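Signal recognition particle 19 kDa protein (Pyrococcus furiosus, PDB 3DLU) probably binds 7S RNA directly and promotes attachment of SRP54, helping to assemble the core of the signal recognition particle that targets nascent membrane proteins. Local coordinates at residues Ser77-Gly80 and Lys81-Leu85; Lys86-Ala89 and Gln90-Glu94; Phe4-Trp7 and Pro8-Asp12. One frame throughout, in Å; residues are numbered along the deposited sequence.

Three short-range contacts show how chemistry follows position within one small alpha+beta protein. Contacts 1 and 2 both use helix 81-100: contact 1 is its entry from strand 68-76, about 12 Å from the centre of the chain and largely at the surface, and contact 2 is the helix proper, with a buried side and a polar side. Contact 3 lies deepest, about 6 Å from that centre, where strand 3-6 runs into a 3-10 turn. Hydroxyls dominate contact 1, repeated backbone bonds contact 2, and a buried carboxylate with an indole contact 3. L11 of contact 3 packs on I88, A89 and I92 of contact 2.

Contact 1: Ser77-Gly80 and Lys81-Leu85; sequences SPYG and KSKSL
The Y79 ring has S84 OG at its edge, close to the ring plane, while P78 CG stands 4.1 Å above one face, displaced toward the rim. K83 CG approaches the same ring obliquely. Of the tyrosine's side-chain atoms, CB comes nearest to the serine, with Y79 CB 3.6 Å from S84 OG, and the ring runs on past 81-85 to lie against L87, about one turn further along the helix.

Beside this ring runs a relay of polar atoms that illustrates how a helix start can be tied to the loop before it. The backbone N of Y79 donates to S77 OG at 3.0 Å, closing an ST turn. S77 OG in turn donates to S84 OG over 2.8 Å, a reach made possible because its hydroxyl lies opposite the backbone N (chi1 162°). S84 OG donates to G80 O at 3.0 Å, arriving from above the carbonyl plane. G80 O, on the N-cap residue, also accepts from S84 N at 3.0 Å, so one residue grips it twice. Both serines are buried, and each hydroxyl is satisfied within the relay. With an alanine at S77, the ST turn would probably be lost and S84 OG left without its donor.

The extended chain of K81 carries NZ to E10 and to V5 O of strand 3-6. Around these residues, F4 of the same strand touches S77, K81 and S84, and L85 reaches V6, which seats the first turn of helix 81-100 against strand 3-6, outermost within this chain.

Contact 2: Lys86-Ala89 and Gln90-Glu94; sequences KLIA and QKIRE
I88 and I92 share the same chi1 setting, each with CG1 opposite the carbonyl carbon; in I88 this sets CG2 opposite the backbone N, where I88 CG2 meets I92 CD1 at 4.0 Å. The ethyl arm of I92 is fully extended (chi2 176°), and on its way I92 CG1 passes 3.3 Å from I88 O; the two side chains cross obliquely. Q90 instead bends at chi2 (58°), a turn that swings its amide to the side of the helix where R93 lies. There R93 NH1 donates to Q90 OE1 at 2.9 Å, with the amide oxygen at the edge of the guanidinium and in its plane. The strongest partner of R93 is A28 O, through NH2; NH1 also bonds to I27 O, and Q90 adds to that hold on the rotation of the group.

K91 brings NZ to E94 OE2 in a salt bridge of 3.2 Å, meeting the oxygen from above the carboxylate plane; the other oxygen, OE1, pairs with R98.

Under these side chains Q90 N bonds to K86 O at 3.0 Å, and the step repeats in K91 N to L87 O, I92 N to I88 O and R93 N to A89 O. I88 and I92 face A40 of helix 34-43. This is the i to i+4 pattern of an amphipathic alpha helix: apolar residues toward a second helix, charged and amide groups along another side.

Contact 3: Phe4-Trp7 and Pro8-Asp12; sequences FVVW and PSELD
W7 and E10 are joined by two hydrogen bonds running in opposite senses. The backbone N of W7 donates to E10 OE1 at 3.0 Å in an almost straight bond (170°), reaching the oxygen from well above the carboxylate plane. In return E10 N donates to W7 O at 2.8 Å, and this i to i+3 bond opens the 3-10 turn. The glutamate can fold back because CG lies beside its own backbone N (chi1 -68°) and the chain beyond is extended, so the carboxylate of a buried residue returns to the end of the strand. Its other oxygen, OE2, forms a salt bridge to K81 of helix 81-100.

The aromatic contact is a CH-pi interaction. S9 CB sits 3.5 Å from the centroid of the six-membered ring of W7, only 8° off the ring normal, while S9 OG lies over the same ring, 3.6 Å from W7 CZ2.

Apolar packing completes the turn. P8 CD meets W7 CD1 at 3.6 Å, the two side chains crossing at about a right angle. V6 CG1 and L11 CD2 come to 3.9 Å.

W7 also packs on M72 of the second subunit, and V5 and E10 each meet the other's counterpart there. Within the chain, V6 bonds to I73 of strand 68-76 through its backbone, and V6 and P8 both rest on I37 of helix 34-43, so the end of the strand is tied to strand 68-76 while the turn that follows is packed against that helix.

Contact 1: Ser77-Gly80 and Lys81-Leu85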
loop_
_atom_site.group_PDB
_atom_site.type_symbol
_atom_site.label_atom_id
_atom_site.label_comp_id
_atom_site.label_asym_id
_atom_site.label_seq_id
_atom_site.Cartn_x
_atom_site.Cartn_y
_atom_site.Cartn_z
ATOM N N SER A 77 17.046 14.116 -3.433
ATOM C CA SER A 77 18.459 13.944 -3.760
ATOM C C SER A 77 18.983 15.231 -4.390
ATOM O O SER A 77 18.234 15.921 -5.070
ATOM C CB SER A 77 18.596 12.777 -4.749
ATOM O OG SER A 77 19.834 12.792 -5.436
ATOM N N PRO A 78 20.272 15.545 -4.174
ATOM C CA PRO A 78 20.912 16.693 -4.830
ATOM C C PRO A 78 21.054 16.474 -6.336
ATOM O O PRO A 78 21.318 17.424 -7.069
ATOM C CB PRO A 78 22.316 16.740 -4.205
ATOM C CG PRO A 78 22.420 15.582 -3.279
ATOM C CD PRO A 78 21.232 14.704 -3.436
ATOM N N TYR A 79 20.904 15.232 -6.786
ATOM C CA TYR A 79 21.073 14.895 -8.203
ATOM C C TYR A 79 19.733 14.667 -8.877
ATOM O O TYR A 79 18.734 14.428 -8.209
ATOM C CB TYR A 79 21.934 13.642 -8.360
ATOM C CG TYR A 79 23.205 13.692 -7.548
ATOM C CD1 TYR A 79 24.247 14.529 -7.912
ATOM C CD2 TYR A 79 23.356 12.918 -6.407
ATOM C CE1 TYR A 79 25.405 14.588 -7.164
ATOM C CE2 TYR A 79 24.508 12.971 -5.653
ATOM C CZ TYR A 79 25.531 13.807 -6.037
ATOM O OH TYR A 79 26.687 13.861 -5.291
ATOM N N GLY A 80 19.723 14.726 -10.203
ATOM C CA GLY A 80 18.525 14.407 -10.959
ATOM C C GLY A 80 18.209 12.931 -10.822
ATOM O O GLY A 80 19.063 12.143 -10.414
ATOM N N LYS A 81 16.987 12.546 -11.165
ATOM C CA LYS A 81 16.564 11.171 -10.963
ATOM C C LYS A 81 17.453 10.162 -11.707
ATOM O O LYS A 81 17.823 9.141 -11.146
ATOM C CB LYS A 81 15.100 10.979 -11.361
ATOM C CG LYS A 81 14.639 9.522 -11.318
ATOM C CD LYS A 81 13.128 9.413 -11.472
ATOM C CE LYS A 81 12.681 7.963 -11.590
ATOM N NZ LYS A 81 11.198 7.839 -11.519
ATOM N N SER A 82 17.785 10.440 -12.964
ATOM C CA SER A 82 18.541 9.473 -13.751
ATOM C C SER A 82 19.882 9.139 -13.079
ATOM O O SER A 82 20.244 7.971 -12.927
ATOM C CB SER A 82 18.751 9.978 -15.179
ATOM O OG SER A 82 19.471 9.026 -15.939
ATOM N N LYS A 83 20.614 10.164 -12.659
ATOM C CA LYS A 83 21.884 9.932 -11.982
ATOM C C LYS A 83 21.690 9.266 -10.619
ATOM O O LYS A 83 22.488 8.421 -10.217
ATOM C CB LYS A 83 22.678 11.231 -11.832
ATOM C CG LYS A 83 23.952 11.072 -11.013
ATOM C CD LYS A 83 24.867 9.987 -11.599
ATOM C CE LYS A 83 26.216 9.959 -10.887
ATOM N NZ LYS A 83 27.122 8.865 -11.373
ATOM N N SER A 84 20.644 9.659 -9.899
ATOM C CA SER A 84 20.357 9.048 -8.603
ATOM C C SER A 84 20.060 7.545 -8.732
ATOM O O SER A 84 20.470 6.760 -7.887
ATOM C CB SER A 84 19.180 9.767 -7.921
ATOM O OG SER A 84 19.491 11.132 -7.664
ATOM N N LEU A 85 19.299 7.155 -9.752
ATOM C CA LEU A 85 19.015 5.739 -9.994
ATOM C C LEU A 85 20.297 4.948 -10.243
ATOM O O LEU A 85 20.459 3.840 -9.734
ATOM C CB LEU A 85 18.067 5.550 -11.173
ATOM C CG LEU A 85 16.612 6.008 -11.004
ATOM C CD1 LEU A 85 15.841 5.830 -12.303
ATOM C CD2 LEU A 85 15.920 5.273 -9.842
#

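Contact 2: Lys86-Ala89 and Gln90-Glu94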
loop_
_atom_site.group_PDB
_atom_site.type_symbol
_atom_site.label_atom_id
_atom_site.label_comp_id
_atom_site.label_asym_id
_atom_site.label_seq_id
_atom_site.Cartn_x
_atom_site.Cartn_y
_atom_site.Cartn_z
ATOM N N LYS A 86 21.200 5.514 -11.034
ATOM C CA LYS A 86 22.493 4.850 -11.281
ATOM C C LYS A 86 23.310 4.718 -9.985
ATOM O O LYS A 86 23.879 3.658 -9.696
ATOM C CB LYS A 86 23.294 5.601 -12.349
ATOM C CG LYS A 86 22.683 5.514 -13.758
ATOM C CD LYS A 86 23.346 6.518 -14.696
ATOM C CE LYS A 86 22.677 6.528 -16.059
ATOM N NZ LYS A 86 23.144 7.675 -16.878
ATOM N N LEU A 87 23.365 5.789 -9.194
ATOM C CA LEU A 87 24.102 5.755 -7.937
ATOM C C LEU A 87 23.521 4.696 -7.013
ATOM O O LEU A 87 24.255 3.965 -6.346
ATOM C CB LEU A 87 24.046 7.117 -7.242
ATOM C CG LEU A 87 24.876 8.222 -7.894
ATOM C CD1 LEU A 87 24.449 9.571 -7.325
ATOM C CD2 LEU A 87 26.355 7.952 -7.625
ATOM N N ILE A 88 22.192 4.632 -6.963
ATOM C CA ILE A 88 21.509 3.670 -6.111
ATOM C C ILE A 88 21.800 2.237 -6.556
ATOM O O ILE A 88 22.135 1.381 -5.729
ATOM C CB ILE A 88 19.992 3.926 -6.101
ATOM C CG1 ILE A 88 19.699 5.174 -5.276
ATOM C CG2 ILE A 88 19.230 2.724 -5.522
ATOM C CD1 ILE A 88 18.246 5.645 -5.383
ATOM N N ALA A 89 21.686 1.988 -7.860
ATOM C CA ALA A 89 21.954 0.658 -8.407
ATOM C C ALA A 89 23.379 0.203 -8.070
ATOM O O ALA A 89 23.596 -0.926 -7.586
ATOM C CB ALA A 89 21.721 0.642 -9.926
ATOM N N GLN A 90 24.349 1.082 -8.298
ATOM C CA GLN A 90 25.742 0.718 -8.066
ATOM C C GLN A 90 26.030 0.515 -6.576
ATOM O O GLN A 90 26.832 -0.340 -6.204
ATOM C CB GLN A 90 26.695 1.725 -8.718
ATOM C CG GLN A 90 28.185 1.338 -8.643
ATOM C CD GLN A 90 28.518 -0.023 -9.270
ATOM O OE1 GLN A 90 27.735 -0.593 -10.026
ATOM N NE2 GLN A 90 29.704 -0.532 -8.961
ATOM N N LYS A 91 25.342 1.269 -5.723
ATOM C CA LYS A 91 25.475 1.083 -4.286
ATOM C C LYS A 91 24.902 -0.274 -3.851
ATOM O O LYS A 91 25.477 -0.954 -2.992
ATOM C CB LYS A 91 24.791 2.231 -3.540
ATOM C CG LYS A 91 24.811 2.086 -2.033
ATOM C CD LYS A 91 26.228 2.166 -1.485
ATOM C CE LYS A 91 26.966 3.367 -2.044
ATOM N NZ LYS A 91 28.274 3.537 -1.339
ATOM N N ILE A 92 23.778 -0.669 -4.441
ATOM C CA ILE A 92 23.190 -1.965 -4.127
ATOM C C ILE A 92 24.132 -3.099 -4.565
ATOM O O ILE A 92 24.305 -4.087 -3.844
ATOM C CB ILE A 92 21.799 -2.135 -4.764
ATOM C CG1 ILE A 92 20.804 -1.155 -4.131
ATOM C CG2 ILE A 92 21.304 -3.579 -4.593
ATOM C CD1 ILE A 92 19.411 -1.196 -4.797
ATOM N N ARG A 93 24.752 -2.944 -5.731
ATOM C CA ARG A 93 25.737 -3.921 -6.195
ATOM C C ARG A 93 26.862 -4.065 -5.167
ATOM O O ARG A 93 27.303 -5.174 -4.853
ATOM C CB ARG A 93 26.311 -3.508 -7.554
ATOM C CG ARG A 93 27.510 -4.347 -8.037
ATOM C CD ARG A 93 27.809 -4.082 -9.526
ATOM N NE ARG A 93 26.767 -4.674 -10.362
ATOM C CZ ARG A 93 25.810 -3.975 -10.965
ATOM N NH1 ARG A 93 25.795 -2.646 -10.871
ATOM N NH2 ARG A 93 24.876 -4.606 -11.662
ATOM N N GLU A 94 27.325 -2.937 -4.654
ATOM C CA GLU A 94 28.382 -2.938 -3.655
ATOM C C GLU A 94 27.950 -3.634 -2.355
ATOM O O GLU A 94 28.693 -4.478 -1.835
ATOM C CB GLU A 94 28.881 -1.512 -3.417
ATOM C CG GLU A 94 29.852 -1.354 -2.274
ATOM C CD GLU A 94 30.077 0.112 -1.905
ATOM O OE1 GLU A 94 30.649 0.379 -0.827
ATOM O OE2 GLU A 94 29.676 0.995 -2.692
#

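Contact 3: Phe4-Trp7 and Pro8-Asp12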
loop_
_atom_site.group_PDB
_atom_site.type_symbol
_atom_site.label_atom_id
_atom_site.label_comp_id
_atom_site.label_asym_id
_atom_site.label_seq_id
_atom_site.Cartn_x
_atom_site.Cartn_y
_atom_site.Cartn_z
ATOM N N PHE A 4 11.485 13.006 -5.857
ATOM C CA PHE A 4 10.945 12.184 -6.939
ATOM C C PHE A 4 10.689 10.766 -6.460
ATOM O O PHE A 4 11.141 10.370 -5.385
ATOM C CB PHE A 4 11.886 12.175 -8.158
ATOM C CG PHE A 4 13.298 11.777 -7.825
ATOM C CD1 PHE A 4 14.264 12.741 -7.574
ATOM C CD2 PHE A 4 13.651 10.440 -7.730
ATOM C CE1 PHE A 4 15.564 12.376 -7.246
ATOM C CE2 PHE A 4 14.955 10.063 -7.400
ATOM C CZ PHE A 4 15.909 11.031 -7.160
ATOM N N VAL A 5 9.970 10.003 -7.272
ATOM C CA VAL A 5 9.675 8.622 -6.957
ATOM C C VAL A 5 10.739 7.698 -7.556
ATOM O O VAL A 5 11.264 7.957 -8.637
ATOM C CB VAL A 5 8.270 8.223 -7.479
ATOM C CG1 VAL A 5 8.203 8.326 -9.007
ATOM C CG2 VAL A 5 7.901 6.826 -7.014
ATOM N N VAL A 6 11.072 6.647 -6.821
ATOM C CA VAL A 6 11.850 5.534 -7.356
ATOM C C VAL A 6 10.972 4.290 -7.362
ATOM O O VAL A 6 10.424 3.875 -6.336
ATOM C CB VAL A 6 13.135 5.287 -6.558
ATOM C CG1 VAL A 6 13.893 4.062 -7.114
ATOM C CG2 VAL A 6 14.033 6.530 -6.595
ATOM N N TRP A 7 10.811 3.712 -8.542
ATOM C CA TRP A 7 10.052 2.489 -8.700
ATOM C C TRP A 7 11.109 1.397 -8.981
ATOM O O TRP A 7 11.913 1.546 -9.905
ATOM C CB TRP A 7 9.041 2.688 -9.847
ATOM C CG TRP A 7 8.285 1.461 -10.245
ATOM C CD1 TRP A 7 7.622 0.601 -9.420
ATOM C CD2 TRP A 7 8.078 0.980 -11.580
ATOM N NE1 TRP A 7 7.034 -0.409 -10.160
ATOM C CE2 TRP A 7 7.298 -0.193 -11.488
ATOM C CE3 TRP A 7 8.483 1.423 -12.844
ATOM C CZ2 TRP A 7 6.914 -0.931 -12.618
ATOM C CZ3 TRP A 7 8.100 0.686 -13.967
ATOM C CH2 TRP A 7 7.326 -0.478 -13.837
ATOM N N PRO A 8 11.174 0.350 -8.139
ATOM C CA PRO A 8 12.302 -0.593 -8.224
ATOM C C PRO A 8 12.546 -1.135 -9.641
ATOM O O PRO A 8 13.694 -1.370 -10.019
ATOM C CB PRO A 8 11.878 -1.721 -7.276
ATOM C CG PRO A 8 11.059 -1.003 -6.227
ATOM C CD PRO A 8 10.254 -0.006 -7.040
ATOM N N SER A 9 11.495 -1.336 -10.426
ATOM C CA SER A 9 11.699 -1.840 -11.797
ATOM C C SER A 9 12.568 -0.934 -12.665
ATOM O O SER A 9 13.189 -1.396 -13.627
ATOM C CB SER A 9 10.352 -2.102 -12.489
ATOM O OG SER A 9 9.664 -3.134 -11.801
ATOM N N GLU A 10 12.622 0.350 -12.322
ATOM C CA GLU A 10 13.446 1.308 -13.064
ATOM C C GLU A 10 14.924 0.915 -13.088
ATOM O O GLU A 10 15.636 1.256 -14.019
ATOM C CB GLU A 10 13.286 2.724 -12.483
ATOM C CG GLU A 10 11.883 3.318 -12.726
ATOM C CD GLU A 10 11.610 4.556 -11.873
ATOM O OE1 GLU A 10 12.333 4.777 -10.882
ATOM O OE2 GLU A 10 10.660 5.301 -12.188
ATOM N N LEU A 11 15.376 0.182 -12.072
ATOM C CA LEU A 11 16.780 -0.195 -12.005
ATOM C C LEU A 11 16.978 -1.717 -11.923
ATOM O O LEU A 11 17.941 -2.190 -11.319
ATOM C CB LEU A 11 17.466 0.508 -10.828
ATOM C CG LEU A 11 16.918 0.263 -9.424
ATOM C CD1 LEU A 11 18.069 0.135 -8.399
ATOM C CD2 LEU A 11 15.962 1.379 -9.011
ATOM N N ASP A 12 16.062 -2.470 -12.537
ATOM C CA ASP A 12 16.055 -3.925 -12.439
ATOM C C ASP A 12 16.593 -4.520 -13.749
ATOM O O ASP A 12 15.941 -4.448 -14.805
ATOM C CB ASP A 12 14.625 -4.408 -12.163
ATOM C CG ASP A 12 14.529 -5.911 -11.887
ATOM O OD1 ASP A 12 15.493 -6.665 -12.149
ATOM O OD2 ASP A 12 13.451 -6.342 -11.411
#